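Local coordinates for protein RsfP (Uncultured bacterium, PDB 4GLJ) that probably cleaves methylthioadenosine with phosphate, as a trimeric phosphorylase of the nucleoside phosphorylase type, and also binds the dye rhodamine B, at residues Met111-Asp119 and Ala140-Leu151. Residues are numbered along the deposited sequence; the frame is centred on the assembly and turned at random.
Sequences MVIPDQMID and ADPLCPEVADIL
L143 drives its isobutyl group into the bend where strand 111-119 turns a corner at D115, and each of its carbons finds a neighbour there. CB lies 3.9 Å from P114 O. CD1 enters the angle between the ring of P114 and the M117 chain, 3.5 Å from M117 CG, while CG and CD2 lie against M117 SD in the modelled conformer. With CG anti to its carbonyl carbon (chi1 -63°), the branch meets the methionine chain at about a right angle. Leucine suits this buried place because its forked end fills that angle with one methyl and covers the thioether with the other. One water donates to both D115 O and L143 O, joining the backbones.

In this nucleoside phosphorylase fold, a mixed sheet flanked by helices, residues 140-144 lead into helix 145-157, which packs on I113. There a small residue allows close approach: A148 CB sits 3.6 Å from I113 CG2, and I113 CD1 reaches L151 CB. C144 is the N-cap.

Beyond the corner, P142 slides its ring along M117, and its CD sits obliquely over one face of the Q116 amide, 3.5 Å from NE2. The glutamine bends at chi2 (-61°). NE2 thereby donates to A140 O at 2.9 Å, in the carbonyl plane, and OE1 accepts from A183 N of the second subunit, a double role that suits an amide. A leucine here would probably leave both A140 O and that A183 N without their partner. At this subunit interface D141 OD2 forms a salt bridge with R182 of the second subunit, and the A140 side chain lies about 4 Å from a bound rhodamine B.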
ATOM      1  N   MET A 111      -0.061   5.619 -28.716  1.00 26.29           N
ATOM      2  CA  MET A 111       0.379   6.415 -27.552  1.00 25.48           C
ATOM      3  C   MET A 111      -0.800   7.032 -26.851  1.00 25.64           C
ATOM      4  O   MET A 111      -1.883   7.184 -27.448  1.00 28.08           O
ATOM      5  CB  MET A 111       1.389   7.473 -27.966  1.00 26.50           C
ATOM      6  CG  MET A 111       2.484   6.884 -28.883  1.00 32.16           C
ATOM      7  SD  MET A 111       3.795   8.095 -29.173  1.00 31.18           S
ATOM      8  CE  MET A 111       4.801   7.263 -30.402  1.00 31.15           C
ATOM      9  N   VAL A 112      -0.572   7.351 -25.583  1.00 24.45           N
ATOM     10  CA  VAL A 112      -1.582   7.832 -24.706  1.00 24.52           C
ATOM     11  C   VAL A 112      -0.936   8.976 -23.920  1.00 24.65           C
ATOM     12  O   VAL A 112       0.190   8.879 -23.397  1.00 24.76           O
ATOM     13  CB  VAL A 112      -2.086   6.718 -23.746  1.00 22.89           C
ATOM     14  CG1 VAL A 112      -3.139   7.292 -22.807  1.00 26.03           C
ATOM     15  CG2 VAL A 112      -2.745   5.584 -24.564  1.00 26.13           C
ATOM     16  N   ILE A 113      -1.662  10.080 -23.848  1.00 24.27           N
ATOM     17  CA  ILE A 113      -1.199  11.219 -23.023  1.00 25.14           C
ATOM     18  C   ILE A 113      -2.193  11.350 -21.846  1.00 22.44           C
ATOM     19  O   ILE A 113      -3.246  11.985 -21.963  1.00 23.95           O
ATOM     20  CB  ILE A 113      -1.216  12.585 -23.829  1.00 26.64           C
ATOM     21  CG1 ILE A 113      -0.547  12.409 -25.199  1.00 30.43           C
ATOM     22  CG2 ILE A 113      -0.591  13.731 -23.006  1.00 25.07           C
ATOM     23  CD1 ILE A 113       0.838  11.876 -25.085  1.00 32.11           C
ATOM     24  N   PRO A 114      -1.887  10.725 -20.744  1.00 20.07           N
ATOM     25  CA  PRO A 114      -2.914  10.720 -19.660  1.00 21.63           C
ATOM     26  C   PRO A 114      -3.058  12.095 -19.025  1.00 24.36           C
ATOM     27  O   PRO A 114      -2.146  12.960 -19.146  1.00 23.61           O
ATOM     28  CB  PRO A 114      -2.325   9.709 -18.652  1.00 19.42           C
ATOM     29  CG  PRO A 114      -0.831   9.748 -18.922  1.00 20.92           C
ATOM     30  CD  PRO A 114      -0.756   9.843 -20.446  1.00 20.75           C
ATOM     31  N   ASP A 115      -4.230  12.361 -18.435  1.00 22.60           N
ATOM     32  CA  ASP A 115      -4.360  13.586 -17.712  1.00 24.43           C
ATOM     33  C   ASP A 115      -4.511  13.254 -16.218  1.00 24.36           C
ATOM     34  O   ASP A 115      -4.444  14.165 -15.387  1.00 25.31           O
ATOM     35  CB  ASP A 115      -5.549  14.421 -18.247  1.00 27.67           C
ATOM     36  CG  ASP A 115      -6.901  13.723 -18.049  1.00 31.67           C
ATOM     37  OD1 ASP A 115      -6.997  12.476 -18.025  1.00 30.54           O
ATOM     38  OD2 ASP A 115      -7.899  14.430 -17.903  1.00 35.40           O
ATOM     39  N   GLN A 116      -4.694  11.957 -15.860  1.00 22.32           N
ATOM     40  CA  GLN A 116      -4.890  11.667 -14.443  1.00 20.21           C
ATOM     41  C   GLN A 116      -4.029  10.488 -14.096  1.00 20.23           C
ATOM     42  O   GLN A 116      -3.562   9.748 -14.988  1.00 20.91           O
ATOM     43  CB  GLN A 116      -6.388  11.379 -14.146  1.00 20.53           C
ATOM     44  CG  GLN A 116      -7.248  12.671 -13.948  1.00 22.01           C
ATOM     45  CD  GLN A 116      -6.715  13.493 -12.735  1.00 24.07           C
ATOM     46  OE1 GLN A 116      -6.243  12.907 -11.781  1.00 22.92           O
ATOM     47  NE2 GLN A 116      -6.733  14.832 -12.824  1.00 25.17           N
ATOM     48  N   MET A 117      -3.914  10.226 -12.799  1.00 21.30           N
ATOM     49  CA  MET A 117      -3.041   9.139 -12.314  0.50 21.42           C
ATOM     50  C   MET A 117      -3.622   8.640 -11.026  1.00 21.78           C
ATOM     51  O   MET A 117      -4.313   9.414 -10.291  1.00 23.00           O
ATOM     52  CB  MET A 117      -1.664   9.677 -11.975  0.50 21.22           C
ATOM     53  CG  MET A 117      -0.874  10.110 -13.167  0.50 20.70           C
ATOM     54  SD  MET A 117       0.670  10.794 -12.606  0.50 24.55           S
ATOM     55  CE  MET A 117       1.749   9.378 -12.684  0.50 23.84           C
ATOM     56  N   ILE A 118      -3.404   7.358 -10.730  1.00 22.63           N
ATOM     57  CA  ILE A 118      -3.809   6.840  -9.410  1.00 21.72           C
ATOM     58  C   ILE A 118      -2.552   6.117  -8.885  1.00 23.26           C
ATOM     59  O   ILE A 118      -2.003   5.290  -9.592  1.00 21.00           O
ATOM     60  CB  ILE A 118      -4.967   5.835  -9.555  1.00 21.55           C
ATOM     61  CG1 ILE A 118      -6.271   6.570 -10.093  1.00 20.37           C
ATOM     62  CG2 ILE A 118      -5.087   5.111  -8.201  1.00 21.55           C
ATOM     63  CD1 ILE A 118      -7.503   5.723 -10.353  1.00 24.90           C
ATOM     64  N   ASP A 119      -2.086   6.486  -7.680  1.00 21.12           N
ATOM     65  CA  ASP A 119      -0.877   5.920  -7.131  1.00 22.46           C
ATOM     66  C   ASP A 119      -1.189   4.700  -6.289  1.00 22.32           C
ATOM     67  O   ASP A 119      -1.629   4.825  -5.149  1.00 21.32           O
ATOM     68  CB  ASP A 119      -0.136   6.943  -6.291  1.00 20.38           C
ATOM     69  CG  ASP A 119       1.234   6.445  -5.841  1.00 22.31           C
ATOM     70  OD1 ASP A 119       1.635   5.320  -6.203  1.00 22.27           O
ATOM     71  OD2 ASP A 119       1.921   7.218  -5.122  1.00 25.60           O
ATOM     72  N   ALA A 140      -4.037  17.468  -7.636  1.00 28.02           N
ATOM     73  CA  ALA A 140      -5.396  17.376  -8.241  1.00 28.13           C
ATOM     74  C   ALA A 140      -5.268  17.137  -9.757  1.00 29.24           C
ATOM     75  O   ALA A 140      -5.950  16.235 -10.351  1.00 25.93           O
ATOM     76  CB  ALA A 140      -6.240  18.629  -7.977  1.00 31.36           C
ATOM     77  N   ASP A 141      -4.423  17.959 -10.393  1.00 27.06           N
ATOM     78  CA  ASP A 141      -4.095  17.740 -11.802  1.00 27.46           C
ATOM     79  C   ASP A 141      -2.622  17.258 -11.877  1.00 24.89           C
ATOM     80  O   ASP A 141      -1.671  18.098 -11.805  1.00 24.78           O
ATOM     81  CB  ASP A 141      -4.397  19.020 -12.648  1.00 30.54           C
ATOM     82  CG  ASP A 141      -5.833  19.445 -12.523  1.00 37.65           C
ATOM     83  OD1 ASP A 141      -6.714  18.712 -12.993  1.00 39.06           O
ATOM     84  OD2 ASP A 141      -6.097  20.479 -11.863  1.00 43.79           O
ATOM     85  N   PRO A 142      -2.407  15.921 -11.924  1.00 22.37           N
ATOM     86  CA  PRO A 142      -1.053  15.567 -11.601  1.00 22.88           C
ATOM     87  C   PRO A 142      -0.056  15.642 -12.788  1.00 25.41           C
ATOM     88  O   PRO A 142       1.123  15.397 -12.549  1.00 24.55           O
ATOM     89  CB  PRO A 142      -1.165  14.079 -11.153  1.00 19.10           C
ATOM     90  CG  PRO A 142      -2.313  13.603 -12.024  1.00 20.82           C
ATOM     91  CD  PRO A 142      -3.317  14.733 -11.910  1.00 20.35           C
ATOM     92  N   LEU A 143      -0.575  15.855 -14.008  1.00 23.64           N
ATOM     93  CA  LEU A 143       0.180  15.871 -15.271  1.00 23.95           C
ATOM     94  C   LEU A 143      -0.181  17.197 -15.923  1.00 25.16           C
ATOM     95  O   LEU A 143      -1.352  17.461 -16.162  1.00 29.31           O
ATOM     96  CB  LEU A 143      -0.305  14.715 -16.140  1.00 23.57           C
ATOM     97  CG  LEU A 143      -0.010  13.341 -15.482  1.00 25.16           C
ATOM     98  CD1 LEU A 143      -0.837  12.186 -15.982  1.00 23.75           C
ATOM     99  CD2 LEU A 143       1.507  13.063 -15.422  1.00 24.18           C
ATOM    100  N   CYS A 144       0.804  18.047 -16.131  1.00 27.26           N
ATOM    101  CA  CYS A 144       0.608  19.463 -16.507  0.59 27.97           C
ATOM    102  C   CYS A 144      -0.123  19.513 -17.817  1.00 27.13           C
ATOM    103  O   CYS A 144       0.388  19.024 -18.816  1.00 26.95           O
ATOM    104  CB  CYS A 144       1.971  20.213 -16.634  0.59 30.22           C
ATOM    105  SG  CYS A 144       1.956  21.878 -17.397  0.59 34.73           S
ATOM    106  N   PRO A 145      -1.325  20.107 -17.838  1.00 28.41           N
ATOM    107  CA  PRO A 145      -2.099  20.114 -19.111  1.00 29.52           C
ATOM    108  C   PRO A 145      -1.426  20.935 -20.242  1.00 29.38           C
ATOM    109  O   PRO A 145      -1.675  20.648 -21.395  1.00 29.41           O
ATOM    110  CB  PRO A 145      -3.422  20.825 -18.722  1.00 33.36           C
ATOM    111  CG  PRO A 145      -3.219  21.408 -17.367  1.00 35.87           C
ATOM    112  CD  PRO A 145      -2.054  20.713 -16.714  1.00 30.88           C
ATOM    113  N   GLU A 146      -0.628  21.954 -19.909  1.00 31.79           N
ATOM    114  CA  GLU A 146       0.081  22.742 -20.936  1.00 36.58           C
ATOM    115  C   GLU A 146       1.109  21.843 -21.653  1.00 34.23           C
ATOM    116  O   GLU A 146       1.198  21.902 -22.859  1.00 35.69           O
ATOM    117  CB  GLU A 146       0.748  23.995 -20.341  1.00 41.05           C
ATOM    118  CG  GLU A 146      -0.207  24.912 -19.599  1.00 51.05           C
ATOM    119  CD  GLU A 146      -1.097  25.731 -20.526  1.00 61.85           C
ATOM    120  OE1 GLU A 146      -1.575  26.824 -20.098  1.00 75.71           O
ATOM    121  OE2 GLU A 146      -1.299  25.328 -21.701  1.00 69.64           O
ATOM    122  N   VAL A 147       1.818  20.987 -20.911  1.00 30.36           N
ATOM    123  CA  VAL A 147       2.766  20.000 -21.483  1.00 29.11           C
ATOM    124  C   VAL A 147       2.035  18.884 -22.176  1.00 27.50           C
ATOM    125  O   VAL A 147       2.406  18.499 -23.283  1.00 27.35           O
ATOM    126  CB  VAL A 147       3.721  19.392 -20.409  1.00 27.19           C
ATOM    127  CG1 VAL A 147       4.781  18.538 -21.040  1.00 28.68           C
ATOM    128  CG2 VAL A 147       4.477  20.499 -19.623  1.00 31.00           C
ATOM    129  N   ALA A 148       0.949  18.372 -21.577  1.00 27.01           N
ATOM    130  CA  ALA A 148       0.120  17.369 -22.255  1.00 24.70           C
ATOM    131  C   ALA A 148      -0.445  17.905 -23.562  1.00 28.10           C
ATOM    132  O   ALA A 148      -0.424  17.192 -24.564  1.00 27.46           O
ATOM    133  CB  ALA A 148      -1.044  16.870 -21.364  1.00 24.83           C
ATOM    134  N   ASP A 149      -0.954  19.147 -23.585  1.00 29.97           N
ATOM    135  CA  ASP A 149      -1.410  19.675 -24.869  1.00 32.98           C
ATOM    136  C   ASP A 149      -0.283  19.743 -25.919  1.00 31.78           C
ATOM    137  O   ASP A 149      -0.555  19.533 -27.121  1.00 31.57           O
ATOM    138  CB  ASP A 149      -2.093  21.025 -24.725  1.00 37.31           C
ATOM    139  CG  ASP A 149      -2.506  21.587 -26.076  1.00 47.86           C
ATOM    140  OD1 ASP A 149      -3.406  20.973 -26.744  1.00 52.83           O
ATOM    141  OD2 ASP A 149      -1.861  22.600 -26.496  1.00 49.94           O
ATOM    142  N   ILE A 150       0.922  20.160 -25.486  1.00 31.90           N
ATOM    143  CA  ILE A 150       2.107  20.149 -26.389  1.00 31.30           C
ATOM    144  C   ILE A 150       2.365  18.719 -26.909  1.00 30.22           C
ATOM    145  O   ILE A 150       2.620  18.536 -28.114  1.00 27.94           O
ATOM    146  CB  ILE A 150       3.358  20.742 -25.715  1.00 32.76           C
ATOM    147  CG1 ILE A 150       3.270  22.276 -25.800  1.00 34.59           C
ATOM    148  CG2 ILE A 150       4.646  20.254 -26.380  1.00 32.30           C
ATOM    149  CD1 ILE A 150       4.274  23.045 -25.007  1.00 37.68           C
ATOM    150  N   LEU A 151       2.268  17.703 -26.019  1.00 25.83           N
ATOM    151  CA  LEU A 151       2.491  16.360 -26.473  1.00 27.46           C
ATOM    152  C   LEU A 151       1.546  15.890 -27.566  1.00 26.50           C
ATOM    153  O   LEU A 151       1.985  15.163 -28.461  1.00 27.22           O
ATOM    154  CB  LEU A 151       2.558  15.327 -25.321  1.00 25.06           C
ATOM    155  CG  LEU A 151       3.756  15.580 -24.389  1.00 27.51           C
ATOM    156  CD1 LEU A 151       3.539  14.769 -23.081  1.00 26.29           C
ATOM    157  CD2 LEU A 151       5.062  15.153 -25.060  1.00 25.39           C
TER
HETATM  158  O   HOH W   1      -3.511  16.743 -14.962  1.00 29.08           O